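Local structure of carbohydrate-binding protein (Flavonifractor plautii, 6N1B) at residues Tyr67-Pro75 with Pro86-Trp97; Val52-Leu60 with Ile334-Glu342. The protein removes the acetyl group from N-acetylgalactosamine, as carried by the A blood group antigen, a step in converting A to universal O type blood. All blocks are in the same frame, centred on the assembly; numbering follows the deposited sequence.

How the contacts relate
Near the N terminus the short strand 30-31 lies at the outside of the sheet that also holds 333-342. The chain then runs through 52-60, 67-75 and 87-91, inner to outer strands of a three-stranded sheet, the first of five propeller-like blades. Contact 1 closes the short loop between the last two of these. Contact 2 closes a loop of more than 270 residues, setting the innermost strand of the last blade beside that of the first; contact 1 is nested within it. The centres lie about 10 Å apart, and strand 52-60 hydrogen-bonds to 67-75, so the hairpin of contact 1 backs the calcium-binding strand of contact 2.

Contact 1. Residues Tyr67-Pro75 with Pro86-Trp97; sequences YRYWAVYTP and PSIVASSDGVHW
The strands that set W70 against A90 and Y73 against S87 form an antiparallel beta hairpin, the middle and outer strands of the first blade of a five-bladed beta-propeller. Six backbone hydrogen bonds join the hydrogen-bonded pairs Y69-S91, A71-V89 and Y73-S87; that from A71 N to V89 O is 2.9 Å and nearly straight (170°). On the face of the sheet shared by W70, V72, I88 and A90, the CB of A90 sits squarely over the six-membered ring of W70, 3.6 Å from its centroid, while I88 CG2 touches the edge of that indole in its plane. Strand 116-126 of the next blade covers this side with A121 and M123. On the other face Y73 lies with one ring face over S87 CB, chi1 62° turning the ring back across the outer strand, and its hydroxyl bonds to P39 O. A71 CB packs off-centre against W97, whose ring also stacks on F38. Beyond S91 the chain curls back under Y69: G94, at phi 75°, lays its CA over the Y69 ring, 3.8 Å from the centroid, while the Y69 hydroxyl reaches R353. S91 OG holds this curl as an ST turn and ST motif, accepting from D93 N (3.0 Å) and G94 N (3.0 Å) and giving its own proton to H96 O at 2.7 Å.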
loop_
_atom_site.group_PDB
_atom_site.type_symbol
_atom_site.label_atom_id
_atom_site.label_comp_id
_atom_site.label_asym_id
_atom_site.label_seq_id
_atom_site.Cartn_x
_atom_site.Cartn_y
_atom_site.Cartn_z
ATOM N N TYR A 67 0.668 -8.803 -18.504
ATOM C CA TYR A 67 1.574 -7.832 -17.865
ATOM C C TYR A 67 2.322 -8.427 -16.655
ATOM O O TYR A 67 1.675 -9.179 -15.878
ATOM C CB TYR A 67 0.801 -6.592 -17.376
ATOM C CG TYR A 67 0.105 -5.839 -18.461
ATOM C CD1 TYR A 67 0.838 -4.922 -19.205
ATOM C CD2 TYR A 67 -1.219 -6.029 -18.754
ATOM C CE1 TYR A 67 0.215 -4.292 -20.273
ATOM C CE2 TYR A 67 -1.885 -5.278 -19.748
ATOM C CZ TYR A 67 -1.144 -4.422 -20.511
ATOM O OH TYR A 67 -1.762 -3.729 -21.534
ATOM N N ARG A 68 3.553 -8.071 -16.473
ATOM C CA ARG A 68 4.323 -8.528 -15.336
ATOM C C ARG A 68 4.132 -7.613 -14.104
ATOM O O ARG A 68 4.466 -8.035 -12.975
ATOM C CB ARG A 68 5.868 -8.556 -15.630
ATOM C CG ARG A 68 6.204 -9.646 -16.610
ATOM C CD ARG A 68 7.772 -9.699 -16.713
ATOM N NE ARG A 68 8.224 -10.366 -17.919
ATOM C CZ ARG A 68 9.524 -10.687 -18.101
ATOM N NH1 ARG A 68 10.441 -10.432 -17.132
ATOM N NH2 ARG A 68 9.871 -11.190 -19.281
ATOM N N TYR A 69 3.585 -6.390 -14.269
ATOM C CA TYR A 69 3.356 -5.470 -13.144
ATOM C C TYR A 69 1.889 -5.212 -13.051
ATOM O O TYR A 69 1.189 -4.826 -14.013
ATOM C CB TYR A 69 4.037 -4.162 -13.340
ATOM C CG TYR A 69 5.525 -4.193 -13.508
ATOM C CD1 TYR A 69 6.146 -4.523 -14.710
ATOM C CD2 TYR A 69 6.434 -3.781 -12.501
ATOM C CE1 TYR A 69 7.514 -4.442 -14.901
ATOM C CE2 TYR A 69 7.763 -3.662 -12.649
ATOM C CZ TYR A 69 8.317 -4.011 -13.867
ATOM O OH TYR A 69 9.680 -3.853 -14.050
ATOM N N TRP A 70 1.361 -5.340 -11.810
ATOM C CA TRP A 70 -0.058 -5.039 -11.476
ATOM C C TRP A 70 -0.053 -4.145 -10.258
ATOM O O TRP A 70 0.746 -4.444 -9.326
ATOM C CB TRP A 70 -0.847 -6.310 -11.223
ATOM C CG TRP A 70 -1.093 -7.029 -12.531
ATOM C CD1 TRP A 70 -0.229 -7.840 -13.240
ATOM C CD2 TRP A 70 -2.266 -6.863 -13.341
ATOM N NE1 TRP A 70 -0.807 -8.152 -14.437
ATOM C CE2 TRP A 70 -2.059 -7.614 -14.534
ATOM C CE3 TRP A 70 -3.475 -6.203 -13.193
ATOM C CZ2 TRP A 70 -3.018 -7.653 -15.567
ATOM C CZ3 TRP A 70 -4.445 -6.290 -14.188
ATOM C CH2 TRP A 70 -4.198 -7.004 -15.342
ATOM N N ALA A 71 -0.888 -3.115 -10.217
ATOM C CA ALA A 71 -0.950 -2.267 -9.064
ATOM C C ALA A 71 -2.402 -2.035 -8.695
ATOM O O ALA A 71 -3.267 -1.811 -9.544
ATOM C CB ALA A 71 -0.199 -0.945 -9.269
ATOM N N VAL A 72 -2.636 -1.977 -7.368
ATOM C CA VAL A 72 -3.882 -1.407 -6.828
ATOM C C VAL A 72 -3.539 -0.090 -6.133
ATOM O O VAL A 72 -2.405 0.072 -5.659
ATOM C CB VAL A 72 -4.553 -2.423 -5.884
ATOM C CG1 VAL A 72 -3.722 -2.692 -4.593
ATOM C CG2 VAL A 72 -6.034 -2.007 -5.540
ATOM N N TYR A 73 -4.459 0.841 -6.126
ATOM C CA TYR A 73 -4.197 2.129 -5.545
ATOM C C TYR A 73 -5.554 2.787 -5.280
ATOM O O TYR A 73 -6.621 2.269 -5.649
ATOM C CB TYR A 73 -3.355 3.020 -6.510
ATOM C CG TYR A 73 -4.025 3.328 -7.822
ATOM C CD1 TYR A 73 -4.144 2.350 -8.826
ATOM C CD2 TYR A 73 -4.618 4.517 -8.058
ATOM C CE1 TYR A 73 -4.816 2.596 -9.970
ATOM C CE2 TYR A 73 -5.331 4.777 -9.256
ATOM C CZ TYR A 73 -5.374 3.802 -10.182
ATOM O OH TYR A 73 -6.043 4.021 -11.381
ATOM N N THR A 74 -5.522 3.961 -4.616
ATOM C CA THR A 74 -6.801 4.724 -4.407
ATOM C C THR A 74 -6.572 6.169 -4.799
ATOM O O THR A 74 -5.650 6.816 -4.290
ATOM C CB THR A 74 -7.194 4.708 -2.944
ATOM O OG1 THR A 74 -6.041 5.003 -2.116
ATOM C CG2 THR A 74 -7.758 3.396 -2.517
ATOM N N PRO A 75 -7.441 6.716 -5.634
ATOM C CA PRO A 75 -7.507 8.134 -5.709
ATOM C C PRO A 75 -7.689 8.753 -4.378
ATOM O O PRO A 75 -8.220 8.143 -3.435
ATOM C CB PRO A 75 -8.814 8.395 -6.572
ATOM C CG PRO A 75 -8.928 7.107 -7.381
ATOM C CD PRO A 75 -8.524 6.062 -6.392
ATOM N N PRO A 86 -10.577 1.615 -4.285
ATOM C CA PRO A 86 -9.606 0.719 -4.973
ATOM C C PRO A 86 -9.773 0.680 -6.484
ATOM O O PRO A 86 -10.871 0.473 -6.995
ATOM C CB PRO A 86 -9.856 -0.638 -4.318
ATOM C CG PRO A 86 -10.279 -0.263 -2.948
ATOM C CD PRO A 86 -11.069 1.037 -3.071
ATOM N N SER A 87 -8.644 0.883 -7.159
ATOM C CA SER A 87 -8.510 0.985 -8.593
ATOM C C SER A 87 -7.304 0.135 -9.014
ATOM O O SER A 87 -6.347 -0.014 -8.251
ATOM C CB SER A 87 -8.334 2.465 -8.970
ATOM O OG SER A 87 -9.513 3.222 -8.665
ATOM N N ILE A 88 -7.370 -0.369 -10.267
ATOM C CA ILE A 88 -6.318 -1.267 -10.781
ATOM C C ILE A 88 -5.693 -0.682 -12.066
ATOM O O ILE A 88 -6.436 -0.174 -12.964
ATOM C CB ILE A 88 -6.928 -2.634 -11.106
ATOM C CG1 ILE A 88 -7.422 -3.334 -9.845
ATOM C CG2 ILE A 88 -6.041 -3.555 -11.963
ATOM C CD1 ILE A 88 -6.300 -3.906 -8.981
ATOM N N VAL A 89 -4.368 -0.820 -12.145
ATOM C CA VAL A 89 -3.657 -0.602 -13.404
ATOM C C VAL A 89 -2.653 -1.768 -13.566
ATOM O O VAL A 89 -2.320 -2.500 -12.619
ATOM C CB VAL A 89 -2.952 0.771 -13.474
ATOM C CG1 VAL A 89 -3.954 1.873 -13.768
ATOM C CG2 VAL A 89 -2.123 1.056 -12.235
ATOM N N ALA A 90 -2.094 -1.886 -14.773
ATOM C CA ALA A 90 -1.082 -2.815 -15.143
ATOM C C ALA A 90 0.015 -2.144 -15.972
ATOM O O ALA A 90 -0.247 -1.039 -16.517
ATOM C CB ALA A 90 -1.627 -4.063 -15.870
ATOM N N SER A 91 1.197 -2.777 -16.051
ATOM C CA SER A 91 2.291 -2.201 -16.761
ATOM C C SER A 91 3.209 -3.271 -17.230
ATOM O O SER A 91 3.330 -4.327 -16.593
ATOM C CB SER A 91 3.032 -1.212 -15.778
ATOM O OG SER A 91 4.115 -0.628 -16.423
ATOM N N SER A 92 3.957 -2.974 -18.295
ATOM C CA SER A 92 5.076 -3.771 -18.707
ATOM C C SER A 92 6.456 -3.353 -18.153
ATOM O O SER A 92 7.431 -4.023 -18.378
ATOM C CB SER A 92 5.139 -3.881 -20.226
ATOM O OG SER A 92 5.376 -2.631 -20.726
ATOM N N ASP A 93 6.486 -2.214 -17.470
ATOM C CA ASP A 93 7.732 -1.639 -17.031
ATOM C C ASP A 93 7.779 -1.076 -15.584
ATOM O O ASP A 93 8.846 -0.716 -15.098
ATOM C CB ASP A 93 8.240 -0.608 -18.052
ATOM C CG ASP A 93 7.314 0.584 -18.267
ATOM O OD1 ASP A 93 6.363 0.790 -17.500
ATOM O OD2 ASP A 93 7.517 1.286 -19.284
ATOM N N GLY A 94 6.640 -1.007 -14.902
ATOM C CA GLY A 94 6.630 -0.341 -13.616
ATOM C C GLY A 94 6.677 1.159 -13.618
ATOM O O GLY A 94 6.875 1.717 -12.581
ATOM N N VAL A 95 6.428 1.763 -14.787
ATOM C CA VAL A 95 6.482 3.154 -14.988
ATOM C C VAL A 95 5.252 3.727 -15.653
ATOM O O VAL A 95 4.684 4.732 -15.198
ATOM C CB VAL A 95 7.781 3.612 -15.739
ATOM C CG1 VAL A 95 7.794 5.111 -16.055
ATOM C CG2 VAL A 95 9.019 3.215 -14.971
ATOM N N HIS A 96 4.934 3.130 -16.789
ATOM C CA HIS A 96 3.802 3.552 -17.585
ATOM C C HIS A 96 2.654 2.603 -17.305
ATOM O O HIS A 96 2.741 1.413 -17.628
ATOM C CB HIS A 96 4.184 3.533 -19.081
ATOM C CG HIS A 96 5.395 4.351 -19.358
ATOM N ND1 HIS A 96 6.645 3.803 -19.470
ATOM C CD2 HIS A 96 5.543 5.703 -19.426
ATOM C CE1 HIS A 96 7.508 4.800 -19.704
ATOM N NE2 HIS A 96 6.856 5.965 -19.677
ATOM N N TRP A 97 1.601 3.065 -16.700
ATOM C CA TRP A 97 0.509 2.230 -16.208
ATOM C C TRP A 97 -0.687 2.425 -17.139
ATOM O O TRP A 97 -0.982 3.565 -17.589
ATOM C CB TRP A 97 0.153 2.691 -14.795
ATOM C CG TRP A 97 1.248 2.466 -13.806
ATOM C CD1 TRP A 97 2.176 3.382 -13.378
ATOM C CD2 TRP A 97 1.601 1.234 -13.204
ATOM N NE1 TRP A 97 3.117 2.799 -12.570
ATOM C CE2 TRP A 97 2.778 1.464 -12.411
ATOM C CE3 TRP A 97 1.091 -0.067 -13.260
ATOM C CZ2 TRP A 97 3.349 0.444 -11.665
ATOM C CZ3 TRP A 97 1.655 -1.018 -12.489
ATOM C CH2 TRP A 97 2.797 -0.809 -11.723
#

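Contact 2. Residues Val52-Leu60 with Ile334-Glu342; sequences VTHPDVVVL and IYRSSFYYE. With CA (calcium ion), chain D.
D56 meets R336 and S338 where the innermost strands of the first and last propeller blades run side by side, nearly parallel at 15°, close to the middle of the fold. Charge and metal come first. R336 NH1 bonds to D56 OD1 at 2.8 Å in a salt bridge and also to P55 O, both acceptors lying near the guanidinium plane. D56 grips the calcium ion with both oxygens, OD1 at 2.4 Å and OD2 at 2.6 Å; four waters complete the site with D122 and D274, on strands 116-126 and 269-278. Among hydroxyl bonds, S338 OG gives its proton to D56 OD1 (3.0 Å) from the face of the carboxylate opposite to R336 NH1, and accepts from V57 N in an almost straight bond of 2.9 Å. Having OG anti to the backbone N (chi1 180°) lets S338 span the two. Water 1 donates to V57 O and F339 O, and water 2 ties V57 O to the metal. In the packing, R336 bends at chi2 (-88°) so that its CD lies over the face of the H54 ring, 3.5 Å from the centroid, and V59 CB sits over the centre of the Y340 ring at 3.7 Å. With R336 NH2 also bonded to D122 OD1, the cation and the arginine probably offset the negative charge of the aspartates; side chains and water join the first and last blades here, with no direct backbone pairing, while calcium ties D56 to two other blades.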
loop_
_atom_site.group_PDB
_atom_site.type_symbol
_atom_site.label_atom_id
_atom_site.label_comp_id
_atom_site.label_asym_id
_atom_site.label_seq_id
_atom_site.Cartn_x
_atom_site.Cartn_y
_atom_site.Cartn_z
ATOM N N VAL A 52 -3.758 10.677 -6.297
ATOM C CA VAL A 52 -3.717 9.271 -5.995
ATOM C C VAL A 52 -2.742 9.060 -4.821
ATOM O O VAL A 52 -1.810 9.839 -4.602
ATOM C CB VAL A 52 -3.276 8.400 -7.182
ATOM C CG1 VAL A 52 -4.367 8.336 -8.276
ATOM C CG2 VAL A 52 -1.961 8.898 -7.788
ATOM N N THR A 53 -3.006 7.929 -4.070
ATOM C CA THR A 53 -2.141 7.554 -2.945
ATOM C C THR A 53 -2.137 6.078 -2.731
ATOM O O THR A 53 -2.942 5.332 -3.300
ATOM C CB THR A 53 -2.627 8.374 -1.669
ATOM O OG1 THR A 53 -1.597 8.340 -0.703
ATOM C CG2 THR A 53 -3.891 7.783 -1.122
ATOM N N HIS A 54 -1.228 5.703 -1.841
ATOM C CA HIS A 54 -1.222 4.339 -1.324
ATOM C C HIS A 54 -1.220 3.236 -2.402
ATOM O O HIS A 54 -2.123 2.400 -2.506
ATOM C CB HIS A 54 -2.349 4.128 -0.326
ATOM C CG HIS A 54 -2.235 2.961 0.614
ATOM N ND1 HIS A 54 -2.223 1.597 0.304
ATOM C CD2 HIS A 54 -2.219 3.129 1.983
ATOM C CE1 HIS A 54 -2.181 0.975 1.515
ATOM N NE2 HIS A 54 -2.151 1.873 2.489
ATOM N N PRO A 55 -0.165 3.258 -3.240
ATOM C CA PRO A 55 -0.036 2.204 -4.185
ATOM C C PRO A 55 0.273 0.881 -3.481
ATOM O O PRO A 55 0.967 0.889 -2.471
ATOM C CB PRO A 55 1.128 2.605 -5.078
ATOM C CG PRO A 55 1.998 3.372 -4.095
ATOM C CD PRO A 55 1.031 4.133 -3.226
ATOM N N ASP A 56 -0.028 -0.222 -4.179
ATOM C CA ASP A 56 0.535 -1.529 -3.857
ATOM C C ASP A 56 0.837 -2.287 -5.169
ATOM O O ASP A 56 -0.135 -2.477 -5.953
ATOM C CB ASP A 56 -0.340 -2.332 -2.908
ATOM C CG ASP A 56 0.509 -3.409 -2.243
ATOM O OD1 ASP A 56 1.563 -3.092 -1.654
ATOM O OD2 ASP A 56 0.166 -4.633 -2.403
ATOM N N VAL A 57 2.127 -2.566 -5.353
ATOM C CA VAL A 57 2.530 -3.104 -6.628
ATOM C C VAL A 57 2.903 -4.575 -6.483
ATOM O O VAL A 57 3.511 -4.961 -5.475
ATOM C CB VAL A 57 3.748 -2.301 -7.135
ATOM C CG1 VAL A 57 4.273 -2.840 -8.450
ATOM C CG2 VAL A 57 3.344 -0.850 -7.375
ATOM N N VAL A 58 2.498 -5.389 -7.460
ATOM C CA VAL A 58 2.878 -6.783 -7.586
ATOM C C VAL A 58 3.768 -6.912 -8.838
ATOM O O VAL A 58 3.344 -6.492 -9.905
ATOM C CB VAL A 58 1.649 -7.696 -7.709
ATOM C CG1 VAL A 58 2.103 -9.133 -7.960
ATOM C CG2 VAL A 58 0.718 -7.625 -6.483
ATOM N N VAL A 59 4.979 -7.406 -8.607
ATOM C CA VAL A 59 5.931 -7.654 -9.699
ATOM C C VAL A 59 6.098 -9.153 -9.893
ATOM O O VAL A 59 6.542 -9.819 -8.971
ATOM C CB VAL A 59 7.323 -6.983 -9.448
ATOM C CG1 VAL A 59 8.217 -7.147 -10.692
ATOM C CG2 VAL A 59 7.118 -5.527 -9.099
ATOM N N LEU A 60 5.840 -9.673 -11.071
ATOM C CA LEU A 60 5.913 -11.092 -11.367
ATOM C C LEU A 60 7.055 -11.389 -12.340
ATOM O O LEU A 60 7.388 -10.563 -13.147
ATOM C CB LEU A 60 4.602 -11.466 -12.042
ATOM C CG LEU A 60 3.360 -11.203 -11.303
ATOM C CD1 LEU A 60 2.127 -11.468 -12.193
ATOM C CD2 LEU A 60 3.227 -11.962 -9.975
ATOM N N ILE A 334 6.118 11.871 3.262
ATOM C CA ILE A 334 6.073 10.665 2.494
ATOM C C ILE A 334 4.964 9.803 3.011
ATOM O O ILE A 334 4.825 9.634 4.260
ATOM C CB ILE A 334 7.402 9.919 2.466
ATOM C CG1 ILE A 334 8.576 10.838 2.090
ATOM C CG2 ILE A 334 7.327 8.730 1.607
ATOM C CD1 ILE A 334 8.449 11.476 0.761
ATOM N N TYR A 335 4.122 9.318 2.115
ATOM C CA TYR A 335 2.949 8.524 2.467
ATOM C C TYR A 335 3.230 7.033 2.151
ATOM O O TYR A 335 4.348 6.650 1.866
ATOM C CB TYR A 335 1.667 9.092 1.766
ATOM C CG TYR A 335 0.424 9.002 2.614
ATOM C CD1 TYR A 335 0.293 9.969 3.665
ATOM C CD2 TYR A 335 -0.565 8.060 2.504
ATOM C CE1 TYR A 335 -0.813 9.901 4.532
ATOM C CE2 TYR A 335 -1.638 7.956 3.349
ATOM C CZ TYR A 335 -1.738 8.928 4.395
ATOM O OH TYR A 335 -2.802 8.812 5.309
ATOM N N ARG A 336 2.191 6.207 2.273
ATOM C CA ARG A 336 2.410 4.792 2.175
ATOM C C ARG A 336 3.036 4.369 0.898
ATOM O O ARG A 336 2.659 4.861 -0.176
ATOM C CB ARG A 336 1.058 4.082 2.414
ATOM C CG ARG A 336 1.205 2.570 2.670
ATOM C CD ARG A 336 1.213 1.634 1.446
ATOM N NE ARG A 336 1.014 0.264 1.955
ATOM C CZ ARG A 336 0.947 -0.829 1.183
ATOM N NH1 ARG A 336 1.133 -0.756 -0.119
ATOM N NH2 ARG A 336 0.809 -2.001 1.760
ATOM N N SER A 337 4.007 3.480 0.976
ATOM C CA SER A 337 4.834 3.111 -0.164
ATOM C C SER A 337 4.839 1.608 -0.330
ATOM O O SER A 337 4.653 0.851 0.651
ATOM C CB SER A 337 6.204 3.684 0.042
ATOM O OG SER A 337 6.117 5.139 0.150
ATOM N N SER A 338 5.043 1.101 -1.531
ATOM C CA SER A 338 5.132 -0.309 -1.861
ATOM C C SER A 338 6.470 -0.590 -2.484
ATOM O O SER A 338 7.022 0.243 -3.142
ATOM C CB SER A 338 3.965 -0.650 -2.775
ATOM O OG SER A 338 3.962 -1.999 -3.159
ATOM N N PHE A 339 6.992 -1.794 -2.310
ATOM C CA PHE A 339 8.307 -2.076 -2.880
ATOM C C PHE A 339 8.407 -3.477 -3.403
ATOM O O PHE A 339 7.634 -4.398 -3.015
ATOM C CB PHE A 339 9.419 -1.812 -1.876
ATOM C CG PHE A 339 9.542 -2.811 -0.790
ATOM C CD1 PHE A 339 8.618 -2.836 0.293
ATOM C CD2 PHE A 339 10.510 -3.693 -0.788
ATOM C CE1 PHE A 339 8.785 -3.773 1.293
ATOM C CE2 PHE A 339 10.690 -4.690 0.203
ATOM C CZ PHE A 339 9.824 -4.672 1.246
ATOM N N TYR A 340 9.431 -3.639 -4.235
ATOM C CA TYR A 340 9.856 -4.999 -4.689
ATOM C C TYR A 340 11.362 -5.013 -4.617
ATOM O O TYR A 340 12.051 -4.083 -5.108
ATOM C CB TYR A 340 9.412 -5.245 -6.121
ATOM C CG TYR A 340 9.846 -6.506 -6.761
ATOM C CD1 TYR A 340 9.466 -7.737 -6.186
ATOM C CD2 TYR A 340 10.695 -6.520 -7.827
ATOM C CE1 TYR A 340 9.873 -8.952 -6.772
ATOM C CE2 TYR A 340 11.052 -7.771 -8.433
ATOM C CZ TYR A 340 10.691 -8.934 -7.841
ATOM O OH TYR A 340 11.085 -10.148 -8.380
ATOM N N TYR A 341 11.922 -6.082 -3.998
ATOM C CA TYR A 341 13.350 -6.376 -4.060
ATOM C C TYR A 341 13.599 -7.191 -5.335
ATOM O O TYR A 341 13.123 -8.324 -5.423
ATOM C CB TYR A 341 13.800 -7.090 -2.817
ATOM C CG TYR A 341 15.243 -7.460 -2.806
ATOM C CD1 TYR A 341 15.650 -8.625 -3.492
ATOM C CD2 TYR A 341 16.203 -6.787 -2.088
ATOM C CE1 TYR A 341 16.976 -9.040 -3.449
ATOM C CE2 TYR A 341 17.509 -7.198 -1.969
ATOM C CZ TYR A 341 17.883 -8.333 -2.679
ATOM O OH TYR A 341 19.203 -8.699 -2.552
ATOM N N GLU A 342 14.311 -6.590 -6.263
ATOM C CA GLU A 342 14.610 -7.234 -7.546
ATOM C C GLU A 342 15.965 -7.915 -7.383
ATOM O O GLU A 342 16.978 -7.251 -7.289
ATOM C CB GLU A 342 14.595 -6.226 -8.634
ATOM C CG GLU A 342 14.854 -6.824 -9.987
ATOM C CD GLU A 342 13.783 -6.609 -10.998
ATOM O OE1 GLU A 342 13.859 -7.256 -11.997
ATOM O OE2 GLU A 342 12.784 -5.823 -10.748
HETATM CA CA CA D . 2.035 -5.321 -0.785
HETATM O O HOH W 1 5.669 -5.908 -4.129
HETATM O O HOH W 2 2.260 -6.378 -3.340
HETATM O O HOH W 3 8.606 -11.543 -8.992
HETATM O O HOH W 4 4.190 -5.116 -1.684
HETATM O O HOH W 5 2.658 -6.957 0.855
HETATM O O HOH W 6 0.720 -7.372 -0.992
#